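Local coordinates for protein methylxanthine N1-demethylase NdmA (Pseudomonas putida, PDB 6ICN) that catalyses the N1-demethylation of caffeine to theobromine and formaldehyde as a Rieske-type non-heme iron oxygenase, at residues 216-220 with 244-248; 249-253 with 265-270; 281-285 with 296-300. One frame throughout, in Å; residues are numbered along the deposited sequence.

How the contacts relate
All three contacts are buried and involve one seven-stranded antiparallel sheet of the catalytic domain; contacts 1 and 2 lie within it and contact 3 joins it to a helix. Contact 2 is nearest the centre of the chain and pairs strands 250-257 and 263-274. Contact 1 joins strands 219-225 and 239-246 toward one end of the sheet, and contact 3 sets strand 277-286 against helix 293-313. The first two rest on backbone hydrogen bonds, whereas contact 3 has none across it and depends on side-chain packing. Contact 1 meets contact 2 through Thr244 and Asn252, and contact 2 meets contact 3 through Phe267 and Ile283. Contacts 2 and 3 both touch caffeine; contact 1 does not.

Contact 1: residues 216-220 with 244-248; sequences FNGQF and TCSMP
Met247 SD approaches the Phe220 ring obliquely, 4.3 Å from Phe220 CD2 and 57° off the ring normal, a Met-aromatic contact. Trp338 of helix 330-348 meets the same ring edge-to-face. At the Gln219 amide, Thr244 CG2 comes slantwise to 3.2 Å from Gln219 OE1. Thr244 CG2 reaches it because this methyl, not OG1, stands anti to the threonine backbone N. The hydrogen bond of OE1 goes to Arg221 NH2, while Gln219 NE2 donates to a water that is bonded to Ser246 OG; that hydroxyl has a second partner in Tyr156 N. These pairs belong to antiparallel strands 219-225 and 239-246 in the sheet of the helix-grip catalytic domain of Rieske oxygenases. Phe220 and Cys245 form a hydrogen-bonded pair: Cys245 N to Phe220 O is 2.7 Å and Phe220 N to Cys245 O is 2.9 Å. Cys245 O also takes a CA-H contact from Gln219 CA at 3.1 Å. Beyond the non-hydrogen-bonded pair Gln219-Ser246, Phe216 to Gln219 make a type I' turn. Its Gly218 O accepts Met247 N at 3.0 Å, nearly straight at 169°, and a water that also donates to Met247 O at 2.7 Å.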
ATOM      1  N   PHE A 216     -19.227  47.583   5.612  1.00 24.12           N
ATOM      2  CA  PHE A 216     -19.676  48.392   4.486  1.00 25.82           C
ATOM      3  C   PHE A 216     -19.988  47.459   3.326  1.00 28.87           C
ATOM      4  O   PHE A 216     -19.136  46.650   2.937  1.00 26.65           O
ATOM      5  CB  PHE A 216     -18.612  49.423   4.095  1.00 28.83           C
ATOM      6  CG  PHE A 216     -19.075  50.396   3.047  1.00 33.34           C
ATOM      7  CD1 PHE A 216     -19.921  51.437   3.381  1.00 37.79           C
ATOM      8  CD2 PHE A 216     -18.669  50.259   1.730  1.00 37.08           C
ATOM      9  CE1 PHE A 216     -20.353  52.334   2.421  1.00 41.27           C
ATOM     10  CE2 PHE A 216     -19.098  51.157   0.766  1.00 41.36           C
ATOM     11  CZ  PHE A 216     -19.943  52.187   1.113  1.00 41.65           C
ATOM     12  N   ASN A 217     -21.211  47.554   2.804  1.00 25.67           N
ATOM     13  CA  ASN A 217     -21.626  46.783   1.628  1.00 29.41           C
ATOM     14  C   ASN A 217     -21.436  45.281   1.836  1.00 25.63           C
ATOM     15  O   ASN A 217     -21.047  44.556   0.918  1.00 29.37           O
ATOM     16  CB  ASN A 217     -20.881  47.242   0.373  1.00 29.34           C
ATOM     17  CG  ASN A 217     -21.340  48.601  -0.120  1.00 39.71           C
ATOM     18  OD1 ASN A 217     -22.395  49.109   0.284  1.00 45.28           O
ATOM     19  ND2 ASN A 217     -20.556  49.193  -1.012  1.00 41.87           N
ATOM     20  N   GLY A 218     -21.716  44.808   3.049  1.00 25.17           N
ATOM     21  CA  GLY A 218     -21.582  43.388   3.334  1.00 25.10           C
ATOM     22  C   GLY A 218     -20.154  42.903   3.469  1.00 23.57           C
ATOM     23  O   GLY A 218     -19.910  41.690   3.372  1.00 22.32           O
ATOM     24  N   GLN A 219     -19.209  43.812   3.694  1.00 22.51           N
ATOM     25  CA  GLN A 219     -17.799  43.495   3.853  1.00 22.39           C
ATOM     26  C   GLN A 219     -17.300  44.009   5.194  1.00 25.03           C
ATOM     27  O   GLN A 219     -17.719  45.074   5.656  1.00 24.71           O
ATOM     28  CB  GLN A 219     -16.955  44.120   2.740  1.00 23.45           C
ATOM     29  CG  GLN A 219     -17.516  43.885   1.339  1.00 24.90           C
ATOM     30  CD  GLN A 219     -16.909  44.825   0.317  1.00 24.61           C
ATOM     31  OE1 GLN A 219     -16.322  45.846   0.669  1.00 27.19           O
ATOM     32  NE2 GLN A 219     -17.048  44.482  -0.957  1.00 32.04           N
ATOM     33  N   PHE A 220     -16.394  43.256   5.817  1.00 20.25           N
ATOM     34  CA  PHE A 220     -15.586  43.789   6.901  1.00 22.35           C
ATOM     35  C   PHE A 220     -14.338  44.422   6.302  1.00 26.44           C
ATOM     36  O   PHE A 220     -13.637  43.789   5.501  1.00 25.95           O
ATOM     37  CB  PHE A 220     -15.200  42.685   7.890  1.00 21.86           C
ATOM     38  CG  PHE A 220     -15.869  42.798   9.238  1.00 21.99           C
ATOM     39  CD1 PHE A 220     -16.139  44.040   9.795  1.00 25.42           C
ATOM     40  CD2 PHE A 220     -16.199  41.658   9.965  1.00 25.36           C
ATOM     41  CE1 PHE A 220     -16.744  44.147  11.048  1.00 28.19           C
ATOM     42  CE2 PHE A 220     -16.815  41.761  11.222  1.00 24.42           C
ATOM     43  CZ  PHE A 220     -17.085  43.004  11.753  1.00 26.28           C
ATOM     44  N   THR A 244     -10.411  43.445   2.903  1.00 18.20           N
ATOM     45  CA  THR A 244     -11.807  43.603   2.510  1.00 20.31           C
ATOM     46  C   THR A 244     -12.415  42.212   2.526  1.00 21.81           C
ATOM     47  O   THR A 244     -12.099  41.388   1.659  1.00 21.53           O
ATOM     48  CB  THR A 244     -11.941  44.228   1.124  1.00 22.26           C
ATOM     49  OG1 THR A 244     -11.204  45.450   1.078  1.00 23.16           O
ATOM     50  CG2 THR A 244     -13.401  44.484   0.809  1.00 23.16           C
ATOM     51  N   CYS A 245     -13.254  41.936   3.514  1.00 20.70           N
ATOM     52  CA  CYS A 245     -13.735  40.576   3.759  1.00 21.50           C
ATOM     53  C   CYS A 245     -15.210  40.508   3.399  1.00 20.74           C
ATOM     54  O   CYS A 245     -16.063  40.942   4.177  1.00 22.71           O
ATOM     55  CB  CYS A 245     -13.506  40.172   5.211  1.00 20.49           C
ATOM     56  SG  CYS A 245     -11.782  40.314   5.763  1.00 22.60           S
ATOM     57  N   SER A 246     -15.510  39.963   2.219  1.00 18.01           N
ATOM     58  CA  SER A 246     -16.899  39.762   1.802  1.00 18.25           C
ATOM     59  C   SER A 246     -17.535  38.668   2.652  1.00 21.85           C
ATOM     60  O   SER A 246     -17.132  37.503   2.583  1.00 20.06           O
ATOM     61  CB  SER A 246     -16.963  39.403   0.320  1.00 18.24           C
ATOM     62  OG  SER A 246     -16.476  40.466  -0.483  1.00 19.85           O
ATOM     63  N   MET A 247     -18.528  39.028   3.461  1.00 19.13           N
ATOM     64  CA  MET A 247     -19.118  38.050   4.384  1.00 18.61           C
ATOM     65  C   MET A 247     -19.855  36.984   3.611  1.00 20.04           C
ATOM     66  O   MET A 247     -20.523  37.298   2.621  1.00 21.86           O
ATOM     67  CB  MET A 247     -20.060  38.729   5.390  1.00 19.90           C
ATOM     68  CG  MET A 247     -19.316  39.682   6.319  1.00 18.78           C
ATOM     69  SD  MET A 247     -18.274  38.764   7.502  1.00 22.23           S
ATOM     70  CE  MET A 247     -19.526  38.087   8.548  1.00 21.65           C
ATOM     71  N   PRO A 248     -19.781  35.726   4.067  1.00 17.43           N
ATOM     72  CA  PRO A 248     -19.153  35.256   5.312  1.00 17.22           C
ATOM     73  C   PRO A 248     -17.736  34.700   5.224  1.00 20.74           C
ATOM     74  O   PRO A 248     -17.092  34.627   6.263  1.00 18.98           O
ATOM     75  CB  PRO A 248     -20.079  34.129   5.755  1.00 19.12           C
ATOM     76  CG  PRO A 248     -20.622  33.569   4.468  1.00 21.24           C
ATOM     77  CD  PRO A 248     -20.683  34.711   3.487  1.00 18.39           C
TER
HETATM   78  O   HOH W   1     -21.314  39.654   1.446  1.00 29.31           O
HETATM   79  O   HOH W   2     -18.711  42.062  -1.550  1.00 31.71           O

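Contact 2: residues 249-253 with 265-270; sequences FAINL and VLFNVS. With CFF (caffeine), chain F.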
ATOM      1  N   PHE A 249     -17.255  34.263   4.056  1.00 17.96           N
ATOM      2  CA  PHE A 249     -16.048  33.435   4.058  1.00 18.00           C
ATOM      3  C   PHE A 249     -14.929  33.902   3.139  1.00 21.61           C
ATOM      4  O   PHE A 249     -13.907  33.208   3.041  1.00 24.24           O
ATOM      5  CB  PHE A 249     -16.403  31.982   3.695  1.00 19.78           C
ATOM      6  CG  PHE A 249     -17.357  31.328   4.654  1.00 15.55           C
ATOM      7  CD1 PHE A 249     -17.192  31.451   6.035  1.00 16.60           C
ATOM      8  CD2 PHE A 249     -18.419  30.585   4.175  1.00 15.76           C
ATOM      9  CE1 PHE A 249     -18.097  30.856   6.910  1.00 16.74           C
ATOM     10  CE2 PHE A 249     -19.329  29.977   5.040  1.00 18.45           C
ATOM     11  CZ  PHE A 249     -19.162  30.121   6.426  1.00 18.20           C
ATOM     12  N   ALA A 250     -15.076  35.021   2.453  1.00 18.20           N
ATOM     13  CA  ALA A 250     -14.065  35.458   1.495  1.00 20.23           C
ATOM     14  C   ALA A 250     -13.214  36.565   2.093  1.00 23.09           C
ATOM     15  O   ALA A 250     -13.743  37.492   2.710  1.00 27.03           O
ATOM     16  CB  ALA A 250     -14.714  35.941   0.202  1.00 21.87           C
ATOM     17  N   ILE A 251     -11.898  36.474   1.905  1.00 18.13           N
ATOM     18  CA  ILE A 251     -10.961  37.480   2.397  1.00 17.49           C
ATOM     19  C   ILE A 251     -10.102  37.992   1.248  1.00 20.93           C
ATOM     20  O   ILE A 251      -9.401  37.212   0.590  1.00 19.90           O
ATOM     21  CB  ILE A 251     -10.070  36.937   3.522  1.00 19.43           C
ATOM     22  CG1 ILE A 251     -10.931  36.489   4.710  1.00 20.86           C
ATOM     23  CG2 ILE A 251      -9.022  37.970   3.945  1.00 21.50           C
ATOM     24  CD1 ILE A 251     -10.201  35.513   5.597  1.00 23.22           C
ATOM     25  N   ASN A 252     -10.129  39.311   1.025  1.00 20.16           N
ATOM     26  CA  ASN A 252      -9.242  39.976   0.079  1.00 16.84           C
ATOM     27  C   ASN A 252      -8.228  40.770   0.892  1.00 19.12           C
ATOM     28  O   ASN A 252      -8.596  41.722   1.594  1.00 20.09           O
ATOM     29  CB  ASN A 252     -10.031  40.879  -0.869  1.00 18.23           C
ATOM     30  CG  ASN A 252      -9.161  41.469  -1.972  1.00 20.17           C
ATOM     31  OD1 ASN A 252      -9.032  40.884  -3.052  1.00 21.39           O
ATOM     32  ND2 ASN A 252      -8.569  42.630  -1.711  1.00 21.40           N
ATOM     33  N   LEU A 253      -6.956  40.359   0.833  1.00 19.42           N
ATOM     34  CA  LEU A 253      -5.887  41.002   1.597  1.00 20.73           C
ATOM     35  C   LEU A 253      -4.913  41.670   0.629  1.00 22.38           C
ATOM     36  O   LEU A 253      -4.202  40.989  -0.120  1.00 21.45           O
ATOM     37  CB  LEU A 253      -5.169  39.990   2.494  1.00 20.26           C
ATOM     38  CG  LEU A 253      -3.871  40.466   3.156  1.00 21.78           C
ATOM     39  CD1 LEU A 253      -4.106  41.736   3.996  1.00 24.05           C
ATOM     40  CD2 LEU A 253      -3.273  39.356   4.037  1.00 22.42           C
ATOM     41  N   VAL A 265      -1.487  40.693  -3.508  1.00 21.43           N
ATOM     42  CA  VAL A 265      -2.874  40.516  -3.081  1.00 20.27           C
ATOM     43  C   VAL A 265      -3.132  39.033  -2.853  1.00 22.15           C
ATOM     44  O   VAL A 265      -2.808  38.208  -3.714  1.00 20.32           O
ATOM     45  CB  VAL A 265      -3.868  41.070  -4.116  1.00 21.86           C
ATOM     46  CG1 VAL A 265      -5.293  40.962  -3.595  1.00 22.04           C
ATOM     47  CG2 VAL A 265      -3.522  42.524  -4.480  1.00 23.75           C
ATOM     48  N   LEU A 266      -3.726  38.701  -1.711  1.00 20.25           N
ATOM     49  CA  LEU A 266      -4.144  37.337  -1.402  1.00 19.20           C
ATOM     50  C   LEU A 266      -5.661  37.295  -1.325  1.00 19.90           C
ATOM     51  O   LEU A 266      -6.274  38.061  -0.570  1.00 21.90           O
ATOM     52  CB  LEU A 266      -3.548  36.847  -0.083  1.00 19.67           C
ATOM     53  CG  LEU A 266      -2.027  36.887   0.006  1.00 24.48           C
ATOM     54  CD1 LEU A 266      -1.612  36.813   1.466  1.00 28.14           C
ATOM     55  CD2 LEU A 266      -1.414  35.729  -0.787  1.00 23.70           C
ATOM     56  N   PHE A 267      -6.271  36.406  -2.098  1.00 18.85           N
ATOM     57  CA  PHE A 267      -7.717  36.235  -2.083  1.00 19.03           C
ATOM     58  C   PHE A 267      -7.985  34.805  -1.647  1.00 20.16           C
ATOM     59  O   PHE A 267      -7.654  33.851  -2.366  1.00 18.39           O
ATOM     60  CB  PHE A 267      -8.320  36.539  -3.455  1.00 17.47           C
ATOM     61  CG  PHE A 267      -9.802  36.315  -3.542  1.00 19.51           C
ATOM     62  CD1 PHE A 267     -10.702  37.252  -3.035  1.00 19.94           C
ATOM     63  CD2 PHE A 267     -10.308  35.173  -4.150  1.00 19.03           C
ATOM     64  CE1 PHE A 267     -12.062  37.050  -3.141  1.00 18.64           C
ATOM     65  CE2 PHE A 267     -11.688  34.955  -4.259  1.00 20.76           C
ATOM     66  CZ  PHE A 267     -12.567  35.896  -3.755  1.00 21.26           C
ATOM     67  N   ASN A 268      -8.545  34.650  -0.456  1.00 17.30           N
ATOM     68  CA  ASN A 268      -8.773  33.327   0.110  1.00 17.69           C
ATOM     69  C   ASN A 268     -10.255  33.157   0.402  1.00 18.78           C
ATOM     70  O   ASN A 268     -10.870  34.028   1.027  1.00 18.32           O
ATOM     71  CB  ASN A 268      -7.936  33.125   1.384  1.00 20.71           C
ATOM     72  CG  ASN A 268      -7.886  31.660   1.817  1.00 27.88           C
ATOM     73  OD1 ASN A 268      -8.698  31.236   2.643  1.00 25.97           O
ATOM     74  ND2 ASN A 268      -6.947  30.871   1.238  1.00 20.79           N
ATOM     75  N   VAL A 269     -10.837  32.052  -0.061  1.00 17.07           N
ATOM     76  CA  VAL A 269     -12.249  31.779   0.203  1.00 16.64           C
ATOM     77  C   VAL A 269     -12.451  30.279   0.439  1.00 20.31           C
ATOM     78  O   VAL A 269     -11.818  29.436  -0.209  1.00 18.08           O
ATOM     79  CB  VAL A 269     -13.138  32.325  -0.942  1.00 18.20           C
ATOM     80  CG1 VAL A 269     -12.720  31.734  -2.320  1.00 19.61           C
ATOM     81  CG2 VAL A 269     -14.628  32.102  -0.650  1.00 16.85           C
ATOM     82  N   SER A 270     -13.328  29.948   1.386  1.00 19.94           N
ATOM     83  CA  SER A 270     -13.601  28.567   1.772  1.00 20.11           C
ATOM     84  C   SER A 270     -14.964  28.140   1.244  1.00 22.02           C
ATOM     85  O   SER A 270     -15.963  28.839   1.460  1.00 24.28           O
ATOM     86  CB  SER A 270     -13.583  28.384   3.299  1.00 18.97           C
ATOM     87  OG  SER A 270     -12.360  28.788   3.889  1.00 21.79           O
TER
HETATM   88  N1  CFF F 402      -2.026  34.619   5.540  1.00 27.43           N
HETATM   89  C2  CFF F 402      -1.266  35.760   5.560  1.00 30.14           C
HETATM   90  C10 CFF F 402      -3.103  34.454   6.500  1.00 27.58           C
HETATM   91  C6  CFF F 402      -1.784  33.653   4.650  1.00 27.94           C
HETATM   92  N3  CFF F 402      -0.256  35.920   4.668  1.00 30.34           N
HETATM   93  O11 CFF F 402      -1.489  36.617   6.361  1.00 27.76           O
HETATM   94  C12 CFF F 402       0.562  37.129   4.681  1.00 29.20           C
HETATM   95  C4  CFF F 402      -0.006  34.943   3.765  1.00 29.57           C
HETATM   96  C5  CFF F 402      -0.757  33.824   3.740  1.00 25.65           C
HETATM   97  N9  CFF F 402       0.913  34.843   2.788  1.00 32.45           N
HETATM   98  O13 CFF F 402      -2.452  32.655   4.636  1.00 25.79           O
HETATM   99  N7  CFF F 402      -0.304  33.043   2.741  1.00 26.44           N
HETATM  100  C8  CFF F 402       0.724  33.671   2.159  1.00 27.13           C
HETATM  101  C14 CFF F 402      -0.629  31.750   2.165  1.00 28.08           C
HETATM  102  O   HOH W   3     -12.908  30.870   5.192  1.00 28.79           O
HETATM  103  O   HOH W   4     -11.419  32.146   3.917  1.00 30.53           O
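Asn268 O accepts Ile251 N at 2.8 Å, and the same oxygen takes a softer CA-H contact from Ala250. The return bond, Asn268 N to Ile251 O at 2.9 Å, completes a hydrogen-bonded pair of the antiparallel hairpin formed by strands 250-257 and 263-274. Leu253 and Leu266 form the next such pair: Leu253 N to Leu266 O and Leu266 N to Leu253 O are both 2.8 Å. The two leucine side chains lie side by side and point the same way, Leu253 CD2 being 4.0 Å from Leu266 CD1, on the face of the sheet that Ile251 and Asn268 share. Leu266, on this face, lines the caffeine pocket. The opposite face carries Ala250, Asn252, Phe267 and Val269. There the side chains of Asn252 and Phe267 cross at about a right angle, with amide and ring planes 56° apart, while Asn252 OD1 accepts Ser158 N. With CG anti to the backbone N (chi1 -173°), the Asn252 amide also reaches Val265 CG1, 3.8 Å from OD1. At the Phe249 end a water can donate to Phe249 O and Asn268 OD1, although it has more acceptors nearby than protons to give; Asn268 ND2 is bonded to Tyr173. Ser270 N, also at this end, is buried without a polar partner. On the pocket side, Leu266 CD1 comes over the face of the caffeine purine ring, 3.4 Å from its C4.

Contact 3: residues 281-285 with 296-300; sequences FLIFA and HIAFN. With CFF (caffeine), chain F.
Apolar packing centres on the Phe284 ring, which reaches from the strand to the helix. Ile297 CG1 sits at the ring edge, near its plane, 3.9 Å from Phe284 CE1, and His296 CB touches Phe284 CE2 at 3.5 Å. The ring takes this place because its CG lies between the backbone N and the carbonyl carbon (chi1 67°). The imidazole of His296 meets the phenyl ring obliquely, centroids 5.9 Å apart and planes at 45°, while its NE2 is bonded to Asp291. Amide contacts come next: Asn300 ND2 approaches Leu282 CD2 and Phe284 CD1, 3.4 Å in each case, with the amide turned 72° from the phenyl plane. Neither is a hydrogen bond; ND2 is instead held by Gln170 OE1, which should help fix the rotation of the amide. The same amide also meets the ligand. Asn300 OD1 is 3.0 Å from caffeine C8, an approach consistent with a C-H...O contact. Asn300 OD1 to the methyl caffeine C14 is 3.3 Å. Phe299 brings its edge to the same C8. Strand 277-286 runs between strands 166-175 and 263-274 and bonds to both, and Phe284 touches Val168 and Leu266 on those neighbours. Helix 293-313, whose Asp307 binds the cobalt ion, lies over this part of the sheet; the axes of segments 281-285 and 296-300 come within 10.9 Å.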
ATOM      1  N   PHE A 281      -9.778  27.880  -1.490  1.00 15.50           N
ATOM      2  CA  PHE A 281      -9.211  28.455  -2.701  1.00 15.79           C
ATOM      3  C   PHE A 281      -8.326  29.639  -2.338  1.00 17.05           C
ATOM      4  O   PHE A 281      -8.714  30.482  -1.517  1.00 17.56           O
ATOM      5  CB  PHE A 281     -10.329  28.906  -3.662  1.00 16.15           C
ATOM      6  CG  PHE A 281     -11.281  27.800  -4.056  1.00 14.63           C
ATOM      7  CD1 PHE A 281     -12.363  27.463  -3.236  1.00 15.41           C
ATOM      8  CD2 PHE A 281     -11.095  27.085  -5.241  1.00 15.89           C
ATOM      9  CE1 PHE A 281     -13.248  26.441  -3.594  1.00 15.60           C
ATOM     10  CE2 PHE A 281     -11.974  26.049  -5.604  1.00 17.21           C
ATOM     11  CZ  PHE A 281     -13.044  25.723  -4.786  1.00 17.29           C
ATOM     12  N   LEU A 282      -7.141  29.700  -2.944  1.00 15.36           N
ATOM     13  CA  LEU A 282      -6.270  30.866  -2.868  1.00 16.54           C
ATOM     14  C   LEU A 282      -5.951  31.339  -4.277  1.00 16.77           C
ATOM     15  O   LEU A 282      -5.501  30.552  -5.125  1.00 18.50           O
ATOM     16  CB  LEU A 282      -4.954  30.570  -2.126  1.00 15.98           C
ATOM     17  CG  LEU A 282      -3.994  31.780  -2.097  1.00 17.85           C
ATOM     18  CD1 LEU A 282      -4.558  32.878  -1.188  1.00 18.72           C
ATOM     19  CD2 LEU A 282      -2.578  31.386  -1.659  1.00 21.70           C
ATOM     20  N   ILE A 283      -6.216  32.612  -4.532  1.00 15.62           N
ATOM     21  CA  ILE A 283      -5.752  33.300  -5.729  1.00 14.91           C
ATOM     22  C   ILE A 283      -4.821  34.404  -5.257  1.00 17.12           C
ATOM     23  O   ILE A 283      -5.153  35.122  -4.306  1.00 18.15           O
ATOM     24  CB  ILE A 283      -6.924  33.896  -6.530  1.00 16.42           C
ATOM     25  CG1 ILE A 283      -7.991  32.842  -6.801  1.00 17.45           C
ATOM     26  CG2 ILE A 283      -6.428  34.491  -7.850  1.00 17.18           C
ATOM     27  CD1 ILE A 283      -9.200  33.376  -7.539  1.00 18.39           C
ATOM     28  N   PHE A 284      -3.663  34.550  -5.897  1.00 16.33           N
ATOM     29  CA  PHE A 284      -2.777  35.625  -5.476  1.00 16.82           C
ATOM     30  C   PHE A 284      -2.284  36.399  -6.686  1.00 19.89           C
ATOM     31  O   PHE A 284      -2.103  35.842  -7.776  1.00 20.10           O
ATOM     32  CB  PHE A 284      -1.589  35.134  -4.598  1.00 19.69           C
ATOM     33  CG  PHE A 284      -0.602  34.263  -5.315  1.00 19.87           C
ATOM     34  CD1 PHE A 284      -0.791  32.894  -5.385  1.00 17.63           C
ATOM     35  CD2 PHE A 284       0.527  34.814  -5.899  1.00 18.56           C
ATOM     36  CE1 PHE A 284       0.132  32.090  -6.032  1.00 19.66           C
ATOM     37  CE2 PHE A 284       1.449  34.017  -6.571  1.00 19.96           C
ATOM     38  CZ  PHE A 284       1.248  32.654  -6.638  1.00 19.79           C
ATOM     39  N   ALA A 285      -2.098  37.702  -6.477  1.00 19.63           N
ATOM     40  CA  ALA A 285      -1.717  38.619  -7.544  1.00 18.87           C
ATOM     41  C   ALA A 285      -0.517  39.429  -7.097  1.00 22.18           C
ATOM     42  O   ALA A 285      -0.405  39.782  -5.917  1.00 22.65           O
ATOM     43  CB  ALA A 285      -2.857  39.570  -7.918  1.00 19.52           C
ATOM     44  N   HIS A 296       6.305  31.617  -5.033  1.00 17.70           N
ATOM     45  CA  HIS A 296       5.161  32.021  -4.226  1.00 18.02           C
ATOM     46  C   HIS A 296       4.270  30.840  -3.870  1.00 18.99           C
ATOM     47  O   HIS A 296       3.802  30.746  -2.729  1.00 18.97           O
ATOM     48  CB  HIS A 296       4.392  33.109  -4.974  1.00 18.14           C
ATOM     49  CG  HIS A 296       5.243  34.309  -5.239  1.00 18.30           C
ATOM     50  ND1 HIS A 296       5.553  35.219  -4.251  1.00 22.09           N
ATOM     51  CD2 HIS A 296       5.953  34.679  -6.331  1.00 20.10           C
ATOM     52  CE1 HIS A 296       6.365  36.136  -4.744  1.00 22.78           C
ATOM     53  NE2 HIS A 296       6.634  35.825  -6.001  1.00 21.61           N
ATOM     54  N   ILE A 297       4.020  29.944  -4.831  1.00 17.42           N
ATOM     55  CA  ILE A 297       3.167  28.788  -4.554  1.00 17.62           C
ATOM     56  C   ILE A 297       3.782  27.943  -3.452  1.00 18.47           C
ATOM     57  O   ILE A 297       3.089  27.501  -2.527  1.00 18.18           O
ATOM     58  CB  ILE A 297       2.932  27.965  -5.836  1.00 18.23           C
ATOM     59  CG1 ILE A 297       2.064  28.754  -6.817  1.00 18.49           C
ATOM     60  CG2 ILE A 297       2.241  26.625  -5.484  1.00 19.88           C
ATOM     61  CD1 ILE A 297       2.098  28.201  -8.260  1.00 20.39           C
ATOM     62  N   ALA A 298       5.101  27.732  -3.505  1.00 19.04           N
ATOM     63  CA  ALA A 298       5.735  26.923  -2.474  1.00 18.38           C
ATOM     64  C   ALA A 298       5.620  27.596  -1.110  1.00 19.12           C
ATOM     65  O   ALA A 298       5.374  26.921  -0.098  1.00 19.56           O
ATOM     66  CB  ALA A 298       7.202  26.674  -2.830  1.00 20.19           C
ATOM     67  N   PHE A 299       5.786  28.925  -1.068  1.00 17.20           N
ATOM     68  CA  PHE A 299       5.644  29.666   0.183  1.00 18.16           C
ATOM     69  C   PHE A 299       4.215  29.571   0.723  1.00 18.79           C
ATOM     70  O   PHE A 299       4.006  29.287   1.910  1.00 20.08           O
ATOM     71  CB  PHE A 299       6.037  31.123  -0.024  1.00 19.35           C
ATOM     72  CG  PHE A 299       5.975  31.933   1.235  1.00 20.22           C
ATOM     73  CD1 PHE A 299       7.010  31.885   2.148  1.00 24.72           C
ATOM     74  CD2 PHE A 299       4.866  32.709   1.516  1.00 20.87           C
ATOM     75  CE1 PHE A 299       6.949  32.617   3.329  1.00 23.59           C
ATOM     76  CE2 PHE A 299       4.798  33.442   2.691  1.00 22.41           C
ATOM     77  CZ  PHE A 299       5.839  33.394   3.594  1.00 23.43           C
ATOM     78  N   ASN A 300       3.216  29.799  -0.135  1.00 17.56           N
ATOM     79  CA  ASN A 300       1.826  29.663   0.318  1.00 17.92           C
ATOM     80  C   ASN A 300       1.559  28.261   0.851  1.00 20.27           C
ATOM     81  O   ASN A 300       0.918  28.094   1.894  1.00 17.34           O
ATOM     82  CB  ASN A 300       0.851  29.990  -0.824  1.00 17.57           C
ATOM     83  CG  ASN A 300       0.939  31.437  -1.268  1.00 19.64           C
ATOM     84  OD1 ASN A 300       1.277  32.315  -0.480  1.00 21.00           O
ATOM     85  ND2 ASN A 300       0.670  31.684  -2.545  1.00 21.04           N
TER
HETATM   86  N1  CFF F 402      -2.026  34.619   5.540  1.00 27.43           N
HETATM   87  C2  CFF F 402      -1.266  35.760   5.560  1.00 30.14           C
HETATM   88  C10 CFF F 402      -3.103  34.454   6.500  1.00 27.58           C
HETATM   89  C6  CFF F 402      -1.784  33.653   4.650  1.00 27.94           C
HETATM   90  N3  CFF F 402      -0.256  35.920   4.668  1.00 30.34           N
HETATM   91  O11 CFF F 402      -1.489  36.617   6.361  1.00 27.76           O
HETATM   92  C12 CFF F 402       0.562  37.129   4.681  1.00 29.20           C
HETATM   93  C4  CFF F 402      -0.006  34.943   3.765  1.00 29.57           C
HETATM   94  C5  CFF F 402      -0.757  33.824   3.740  1.00 25.65           C
HETATM   95  N9  CFF F 402       0.913  34.843   2.788  1.00 32.45           N
HETATM   96  O13 CFF F 402      -2.452  32.655   4.636  1.00 25.79           O
HETATM   97  N7  CFF F 402      -0.304  33.043   2.741  1.00 26.44           N
HETATM   98  C8  CFF F 402       0.724  33.671   2.159  1.00 27.13           C
HETATM   99  C14 CFF F 402      -0.629  31.750   2.165  1.00 28.08           C